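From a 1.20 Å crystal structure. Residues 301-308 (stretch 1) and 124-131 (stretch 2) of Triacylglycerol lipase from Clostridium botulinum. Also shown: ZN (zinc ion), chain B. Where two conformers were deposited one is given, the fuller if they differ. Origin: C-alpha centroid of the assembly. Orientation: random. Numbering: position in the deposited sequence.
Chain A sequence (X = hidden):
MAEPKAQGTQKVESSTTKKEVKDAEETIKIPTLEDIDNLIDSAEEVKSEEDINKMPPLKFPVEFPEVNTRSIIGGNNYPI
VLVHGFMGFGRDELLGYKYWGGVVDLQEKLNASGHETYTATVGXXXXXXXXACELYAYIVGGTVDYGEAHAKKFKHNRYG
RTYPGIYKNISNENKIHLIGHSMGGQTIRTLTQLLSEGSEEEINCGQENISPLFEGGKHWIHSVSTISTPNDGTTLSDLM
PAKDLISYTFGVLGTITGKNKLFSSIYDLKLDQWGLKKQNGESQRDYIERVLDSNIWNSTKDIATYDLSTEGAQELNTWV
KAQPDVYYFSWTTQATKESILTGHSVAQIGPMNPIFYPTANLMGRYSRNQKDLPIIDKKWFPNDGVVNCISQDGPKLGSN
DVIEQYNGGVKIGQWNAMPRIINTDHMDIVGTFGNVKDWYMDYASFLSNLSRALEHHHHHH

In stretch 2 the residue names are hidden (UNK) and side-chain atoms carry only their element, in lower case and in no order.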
# COMPACT_ATOMS: atom_id res chain seq x y z
N LYS A 301 -5.48 3.99 -18.09
CA LYS A 301 -5.38 4.52 -16.74
C LYS A 301 -5.70 3.46 -15.69
O LYS A 301 -5.56 3.72 -14.50
CB LYS A 301 -6.25 5.76 -16.56
CG LYS A 301 -7.74 5.53 -16.62
CD LYS A 301 -8.45 6.84 -16.32
CE LYS A 301 -9.96 6.70 -16.23
NZ LYS A 301 -10.60 8.05 -16.01
N ASP A 302 -6.11 2.26 -16.12
CA ASP A 302 -6.44 1.19 -15.17
C ASP A 302 -5.22 0.35 -14.77
O ASP A 302 -5.21 -0.87 -14.97
CB ASP A 302 -7.53 0.31 -15.78
CG ASP A 302 -8.12 -0.70 -14.82
OD1 ASP A 302 -8.32 -0.37 -13.62
OD2 ASP A 302 -8.42 -1.83 -15.27
N ILE A 303 -4.21 1.01 -14.21
CA ILE A 303 -2.94 0.35 -13.88
C ILE A 303 -2.29 1.11 -12.70
O ILE A 303 -2.61 2.27 -12.48
CB ILE A 303 -2.05 0.28 -15.16
CG1 ILE A 303 -0.93 -0.75 -15.01
CG2 ILE A 303 -1.56 1.66 -15.54
CD1 ILE A 303 -1.42 -2.20 -14.96
N ALA A 304 -1.41 0.46 -11.95
CA ALA A 304 -0.92 1.08 -10.72
C ALA A 304 -0.17 2.39 -10.96
O ALA A 304 -0.28 3.31 -10.16
CB ALA A 304 -0.03 0.12 -9.94
N THR A 305 0.62 2.47 -12.02
CA THR A 305 1.45 3.63 -12.26
C THR A 305 0.61 4.90 -12.43
O THR A 305 1.01 5.98 -11.97
CB THR A 305 2.42 3.37 -13.45
OG1 THR A 305 1.73 2.69 -14.49
CG2 THR A 305 3.55 2.49 -12.99
N TYR A 306 -0.57 4.78 -13.04
CA TYR A 306 -1.49 5.91 -13.12
C TYR A 306 -2.09 6.23 -11.75
O TYR A 306 -2.12 7.38 -11.31
CB TYR A 306 -2.61 5.65 -14.13
CG TYR A 306 -3.64 6.76 -14.09
CD1 TYR A 306 -3.44 7.96 -14.75
CD2 TYR A 306 -4.80 6.62 -13.34
CE1 TYR A 306 -4.36 8.97 -14.70
CE2 TYR A 306 -5.72 7.63 -13.27
CZ TYR A 306 -5.51 8.80 -13.94
OH TYR A 306 -6.45 9.81 -13.85
N ASP A 307 -2.56 5.20 -11.06
CA ASP A 307 -3.23 5.39 -9.77
C ASP A 307 -2.30 5.95 -8.69
O ASP A 307 -2.76 6.56 -7.72
CB ASP A 307 -3.85 4.06 -9.32
CG ASP A 307 -5.28 3.85 -9.84
OD1 ASP A 307 -5.79 4.72 -10.59
OD2 ASP A 307 -5.88 2.82 -9.46
N LEU A 308 -1.00 5.72 -8.85
CA LEU A 308 0.04 6.25 -7.96
C LEU A 308 0.42 7.69 -8.24
O LEU A 308 1.00 8.34 -7.38
CB LEU A 308 1.30 5.39 -8.04
CG LEU A 308 1.16 3.99 -7.43
CD1 LEU A 308 2.33 3.12 -7.83
CD2 LEU A 308 1.04 4.04 -5.91
N UNK A 124 0.32 -6.89 -7.70
CA UNK A 124 1.39 -5.96 -7.32
C UNK A 124 1.43 -4.67 -8.15
O UNK A 124 1.96 -3.66 -7.67
c UNK A 124 0.86 -8.16 -8.20
c UNK A 124 2.29 -7.83 -8.50
c UNK A 124 2.66 -6.78 -7.50
N UNK A 125 0.94 -4.69 -9.39
CA UNK A 125 1.02 -3.52 -10.25
C UNK A 125 -0.31 -3.15 -10.91
O UNK A 125 -0.35 -2.36 -11.84
c UNK A 125 1.80 -4.90 -12.26
c UNK A 125 3.49 -3.93 -10.69
c UNK A 125 2.12 -3.72 -11.33
N UNK A 126 -1.39 -3.73 -10.41
CA UNK A 126 -2.72 -3.44 -10.93
C UNK A 126 -3.32 -2.18 -10.31
O UNK A 126 -2.80 -1.62 -9.34
c UNK A 126 -3.63 -4.65 -10.73
o UNK A 126 -3.12 -5.74 -11.48
N UNK A 127 -4.44 -1.72 -10.87
CA UNK A 127 -5.10 -0.53 -10.36
C UNK A 127 -5.69 -0.78 -8.96
O UNK A 127 -5.88 -1.91 -8.54
o UNK A 127 -7.24 -1.12 -11.26
c UNK A 127 -6.23 -0.13 -11.27
N UNK A 128 -5.99 0.30 -8.26
CA UNK A 128 -6.64 0.18 -6.96
C UNK A 128 -8.03 -0.45 -7.07
O UNK A 128 -8.43 -1.22 -6.20
o UNK A 128 -4.93 1.15 -4.75
c UNK A 128 -6.71 1.56 -6.28
c UNK A 128 -5.41 1.91 -5.61
n UNK A 128 -4.83 3.06 -5.94
N UNK A 129 -8.77 -0.14 -8.13
CA UNK A 129 -10.05 -0.82 -8.34
C UNK A 129 -9.83 -2.34 -8.44
O UNK A 129 -10.48 -3.14 -7.76
c UNK A 129 -16.09 -0.32 -9.69
c UNK A 129 -15.58 -1.44 -10.27
c UNK A 129 -13.90 0.55 -9.17
c UNK A 129 -13.33 -0.59 -9.77
c UNK A 129 -14.19 -1.58 -10.28
n UNK A 129 -13.41 -2.59 -10.78
c UNK A 129 -12.09 -2.27 -10.60
c UNK A 129 -10.71 -0.32 -9.61
c UNK A 129 -15.27 0.68 -9.16
c UNK A 129 -11.98 -1.05 -9.98
N UNK A 130 -8.89 -2.74 -9.31
CA UNK A 130 -8.68 -4.16 -9.52
C UNK A 130 -8.22 -4.82 -8.22
O UNK A 130 -8.68 -5.90 -7.85
c UNK A 130 -8.13 -4.04 -12.05
c UNK A 130 -7.64 -4.42 -10.63
o UNK A 130 -7.38 -4.34 -13.01
o UNK A 130 -9.25 -3.49 -12.22
N UNK A 131 -7.29 -4.16 -7.53
CA UNK A 131 -6.80 -4.66 -6.25
C UNK A 131 -7.89 -4.77 -5.18
O UNK A 131 -7.87 -5.69 -4.39
n UNK A 131 -1.86 -2.41 -3.12
n UNK A 131 -0.99 -3.63 -4.86
n UNK A 131 -3.08 -2.61 -5.04
c UNK A 131 -4.36 -4.02 -6.66
c UNK A 131 -1.96 -2.87 -4.36
c UNK A 131 -3.33 -2.94 -6.44
c UNK A 131 -5.63 -3.80 -5.79
ZN ZN B . -9.47 -3.00 -14.09
O HOH W 1 -4.97 -3.16 -13.48
O HOH W 2 -5.53 5.60 -7.35
O HOH W 3 -8.46 2.23 -9.77

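Position 124 carries three side-chain carbons that close a ring onto its own backbone N, which makes it Pro124. It lies beyond contact range of stretch 1, and its ring fixes phi near -69° just before the chain reaches the contact.

At position 125 one carbon carries two more, a branch at the beta carbon with no heteroatom: Val125. A compact apolar group suits this buried site, but the backbone makes the contact. Its O accepts a hydrogen bond from Ala304 N (3.0 Å), an amide in the first turn of a helix, where no earlier carbonyl of that helix is placed to receive it. The same O lies 3.3 Å from Ile303 CD1.

Position 126 has one carbon and then one oxygen. Two atoms in that order, without a branch, identify Ser126. Its CA-to-CB bond points away from stretch 1, so the backbone again does the touching: its O packs 3.3 Å from Ala304 CB and finds no polar partner in the model. The small methyl of Ala304 lets the two chains approach closely here.

Position 127 also has one carbon and one oxygen, but this oxygen is 2.7 Å from OD1 of Asp302, and the beta carbon lies 3.5 Å from OD2 of Asp307. This is Ser127, the N-cap of the helix that follows. Its OG donates to Asp302 OD1 and accepts from N of position 130 at 3.0 Å. A short hydroxyl side chain can do both, capping a free amide while giving its proton to a carboxylate.

At position 128 there are two carbons, the second bearing one oxygen and one nitrogen, a carboxamide: Asn128. Its backbone N donates to Asp307 OD2 (2.8 Å), with a nearly straight N-H...O angle of 163°. The amide group offers both a donor and an acceptor, and a water accepts from its ND2 (3.0 Å) while donating to Asp307 O (3.0 Å).

Position 129 has one carbon followed by fused five- and six-membered rings with eight carbons and one nitrogen, so it is Trp129. Its ring leads away from stretch 1, and NE1 is bonded elsewhere in the structure. A water accepts from its backbone N (2.9 Å) and donates to Asp307 OD2 (2.7 Å).

Position 130 has two carbons, the second with two oxygens, one of them 1.9 Å from the zinc ion. It is Asp130, a carboxylate suited to a cation: OD1 binds ZN, as does Asp302 OD2 at 2.0 Å.

Position 131 has three carbons, a nitrogen, then a carbon bearing two nitrogens: Arg131, whose guanidinium finds its partners outside stretch 1.

The contact therefore joins two helix starts. Asp307 receives an amide of one helix, and Val125 O receives an amide of the other. Zinc offsets the repulsion between Asp302 and Asp130, while a water donates to both Asp302 O (2.7 Å) and Asp130 OD2 (2.7 Å), tightening the same junction.

Stretch 2 124-131: PVSSNWDR
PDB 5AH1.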